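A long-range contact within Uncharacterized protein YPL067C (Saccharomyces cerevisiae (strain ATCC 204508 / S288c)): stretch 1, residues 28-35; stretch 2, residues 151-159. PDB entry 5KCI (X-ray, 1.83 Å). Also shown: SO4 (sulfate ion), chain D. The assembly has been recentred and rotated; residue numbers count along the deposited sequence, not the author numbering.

Stretch 1 28-35: SGELARLK
Stretch 2 151-159: WFVNYPELQ

Two segments at least 118 residues apart meet in a small, largely apolar contact that buries 357 Å², both sides summed. Stretch 1 leaves a helix at Gly-29 (phi/psi 76/11), passes Glu-30 (-85/57) and makes a 3-10 turn over 31-33, with Leu-34 N hydrogen-bonded to Leu-31 O (3.0 Å). Stretch 2 ends a strand at 151-152 and continues as loop. In register, Leu-31 CA lies 6.8 Å from Asn-154 CA, and Ala-32 CA 7.1 Å from Leu-158 CA.

Phe-152 (-154/159; chi1 p, chi2 -83°) points toward stretch 1 and is buried. Leu-34 CD1 sits over one face of its ring, 3.8 Å from the centroid, while Leu-31 CD2 packs 3.8 Å from Phe-152 CB; both leucines are m,t. Leu-31, buried and pointing toward stretch 2, has the largest covered area (95 Å²); its branched apolar side chain suits a place with CD2 against Phe-152 CB and CD1 over the Tyr-155 ring. Val-153 (-120/123) turns its side chain away but leaves its carbonyl in the contact, Val-153 O lying 3.2 Å from Leu-31 CD1. Asn-154 (-65/139; chi1 m) points sideways. Its amide spans two polar partners: water 1 lies 2.7 Å from Asn-154 OD1 and 2.8 Å from Leu-31 O, bridging the stretches, while Asn-154 ND2 donates to sulfate O4 (3.0 Å) and O2 (3.1 Å).

Tyr-155 (-66/165; chi1 m, chi2 -70°) leaves its backbone sideways, yet its ring reaches stretch 1. Leu-31 CD1 covers one face, 4.1 Å from the centroid, and Tyr-155 OH donates to Gly-29 O at 2.7 Å, so one residue supplies both an apolar surface and a polar anchor. Glycine suits position 29: positive phi favours it, and an ideal CB would clash with Tyr-155 OH at 2.9 Å.

The chain then turns, Leu-158 N donating a hydrogen bond to Tyr-155 O (2.9 Å). Leu-158 (-114/-13; m,t) points back toward stretch 1, placing CD1 4.1 Å from Leu-31 CB and CD2 3.9 Å from the small Ala-32 CB.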

# COMPACT_ATOMS: atom_id res chain seq x y z
N SER A 28 14.03 -8.66 -6.08
CA SER A 28 14.75 -8.37 -7.32
C SER A 28 14.39 -7.03 -7.91
O SER A 28 15.11 -6.53 -8.79
CB SER A 28 14.49 -9.48 -8.34
OG SER A 28 13.14 -9.48 -8.75
N GLY A 29 13.31 -6.41 -7.44
CA GLY A 29 12.86 -5.14 -8.01
C GLY A 29 12.16 -5.29 -9.34
O GLY A 29 11.90 -4.27 -10.00
N GLU A 30 11.82 -6.52 -9.74
CA GLU A 30 11.13 -6.75 -11.02
C GLU A 30 9.62 -6.59 -10.84
O GLU A 30 8.81 -7.48 -11.12
CB GLU A 30 11.49 -8.13 -11.56
CG GLU A 30 12.97 -8.27 -11.88
CD GLU A 30 13.38 -9.67 -12.26
OE1 GLU A 30 12.49 -10.53 -12.43
OE2 GLU A 30 14.60 -9.91 -12.37
N LEU A 31 9.25 -5.39 -10.37
CA LEU A 31 7.88 -5.14 -9.94
C LEU A 31 6.88 -5.19 -11.08
O LEU A 31 5.69 -5.45 -10.84
CB LEU A 31 7.79 -3.77 -9.25
CG LEU A 31 8.62 -3.52 -8.01
CD1 LEU A 31 8.32 -2.12 -7.46
CD2 LEU A 31 8.38 -4.57 -6.93
N ALA A 32 7.31 -4.97 -12.33
CA ALA A 32 6.35 -5.00 -13.43
C ALA A 32 5.74 -6.38 -13.58
O ALA A 32 4.61 -6.51 -14.07
CB ALA A 32 7.03 -4.59 -14.74
N ARG A 33 6.47 -7.41 -13.18
CA ARG A 33 5.98 -8.80 -13.17
C ARG A 33 4.77 -9.02 -12.27
O ARG A 33 4.11 -10.07 -12.38
CB ARG A 33 7.08 -9.74 -12.71
CG ARG A 33 8.15 -10.06 -13.72
CD ARG A 33 9.21 -10.96 -13.10
NE ARG A 33 9.93 -11.77 -14.07
CZ ARG A 33 9.69 -13.06 -14.32
NH1 ARG A 33 8.73 -13.72 -13.68
NH2 ARG A 33 10.42 -13.70 -15.23
N LEU A 34 4.51 -8.11 -11.33
CA LEU A 34 3.35 -8.24 -10.45
C LEU A 34 2.18 -7.66 -11.23
O LEU A 34 2.01 -6.44 -11.30
CB LEU A 34 3.55 -7.53 -9.12
CG LEU A 34 4.75 -7.94 -8.27
CD1 LEU A 34 4.92 -7.01 -7.06
CD2 LEU A 34 4.63 -9.41 -7.82
N LYS A 35 1.43 -8.53 -11.88
CA LYS A 35 0.40 -8.12 -12.83
C LYS A 35 -0.96 -8.57 -12.32
O LYS A 35 -1.07 -9.45 -11.46
CB LYS A 35 0.67 -8.71 -14.22
CG LYS A 35 0.70 -7.66 -15.33
CD LYS A 35 -0.69 -7.12 -15.67
CE LYS A 35 -0.90 -5.64 -15.29
NZ LYS A 35 -0.56 -5.24 -13.88
N TRP A 151 5.86 -5.31 1.02
CA TRP A 151 5.41 -4.04 0.47
C TRP A 151 6.30 -3.65 -0.70
O TRP A 151 7.45 -4.08 -0.79
CB TRP A 151 5.38 -2.92 1.52
CG TRP A 151 6.71 -2.49 2.04
CD1 TRP A 151 7.39 -3.01 3.12
CD2 TRP A 151 7.55 -1.43 1.53
NE1 TRP A 151 8.58 -2.35 3.29
CE2 TRP A 151 8.70 -1.38 2.34
CE3 TRP A 151 7.43 -0.54 0.46
CZ2 TRP A 151 9.74 -0.45 2.12
CZ3 TRP A 151 8.47 0.39 0.24
CH2 TRP A 151 9.60 0.42 1.07
N PHE A 152 5.73 -2.84 -1.59
CA PHE A 152 6.50 -2.28 -2.68
C PHE A 152 5.86 -0.98 -3.12
O PHE A 152 4.67 -0.75 -2.92
CB PHE A 152 6.60 -3.20 -3.89
CG PHE A 152 5.27 -3.60 -4.48
CD1 PHE A 152 4.52 -4.65 -3.94
CD2 PHE A 152 4.78 -2.96 -5.60
CE1 PHE A 152 3.31 -4.99 -4.48
CE2 PHE A 152 3.57 -3.30 -6.16
CZ PHE A 152 2.83 -4.32 -5.61
N VAL A 153 6.67 -0.16 -3.78
CA VAL A 153 6.20 1.07 -4.37
C VAL A 153 6.49 0.98 -5.86
O VAL A 153 7.65 0.79 -6.26
CB VAL A 153 6.90 2.29 -3.75
CG1 VAL A 153 6.52 3.53 -4.51
CG2 VAL A 153 6.51 2.41 -2.28
N ASN A 154 5.46 1.13 -6.67
CA ASN A 154 5.63 1.06 -8.11
C ASN A 154 6.50 2.21 -8.61
O ASN A 154 6.41 3.34 -8.14
CB ASN A 154 4.29 1.09 -8.82
CG ASN A 154 3.68 -0.30 -8.96
OD1 ASN A 154 4.39 -1.30 -8.93
ND2 ASN A 154 2.39 -0.35 -9.19
N TYR A 155 7.38 1.88 -9.55
CA TYR A 155 8.28 2.87 -10.14
C TYR A 155 7.48 3.89 -10.93
O TYR A 155 6.33 3.66 -11.31
CB TYR A 155 9.27 2.20 -11.09
CG TYR A 155 10.07 1.07 -10.47
CD1 TYR A 155 11.03 1.33 -9.53
CD2 TYR A 155 9.88 -0.26 -10.86
CE1 TYR A 155 11.80 0.34 -8.96
CE2 TYR A 155 10.64 -1.27 -10.30
CZ TYR A 155 11.60 -0.97 -9.34
OH TYR A 155 12.39 -1.93 -8.75
N PRO A 156 8.11 5.02 -11.28
CA PRO A 156 7.42 6.01 -12.11
C PRO A 156 6.83 5.46 -13.40
O PRO A 156 5.72 5.86 -13.78
CB PRO A 156 8.53 7.04 -12.39
CG PRO A 156 9.37 7.01 -11.13
CD PRO A 156 9.37 5.52 -10.71
N GLU A 157 7.53 4.57 -14.11
CA GLU A 157 6.99 4.11 -15.38
C GLU A 157 5.83 3.14 -15.20
O GLU A 157 5.20 2.76 -16.19
CB GLU A 157 8.08 3.44 -16.24
CG GLU A 157 8.65 2.14 -15.66
CD GLU A 157 9.70 2.34 -14.60
OE1 GLU A 157 10.03 3.50 -14.27
OE2 GLU A 157 10.21 1.31 -14.10
N LEU A 158 5.52 2.75 -13.96
CA LEU A 158 4.45 1.81 -13.67
C LEU A 158 3.29 2.40 -12.89
O LEU A 158 2.25 1.75 -12.78
CB LEU A 158 4.98 0.62 -12.84
CG LEU A 158 6.07 -0.28 -13.39
CD1 LEU A 158 6.46 -1.30 -12.28
CD2 LEU A 158 5.60 -0.97 -14.68
N GLN A 159 3.42 3.60 -12.32
CA GLN A 159 2.49 4.06 -11.31
C GLN A 159 1.42 4.94 -11.93
O GLN A 159 1.56 5.47 -13.04
CB GLN A 159 3.22 4.83 -10.20
CG GLN A 159 3.81 6.15 -10.69
CD GLN A 159 4.42 7.00 -9.58
OE1 GLN A 159 4.14 6.81 -8.38
NE2 GLN A 159 5.26 7.95 -9.99
S SO4 D . -0.00 2.30 -8.80
O1 SO4 D . -0.38 3.73 -8.97
O2 SO4 D . 1.05 2.10 -7.82
O3 SO4 D . -1.18 1.53 -8.34
O4 SO4 D . 0.44 1.76 -10.08
O HOH W 1 3.67 -3.65 -10.12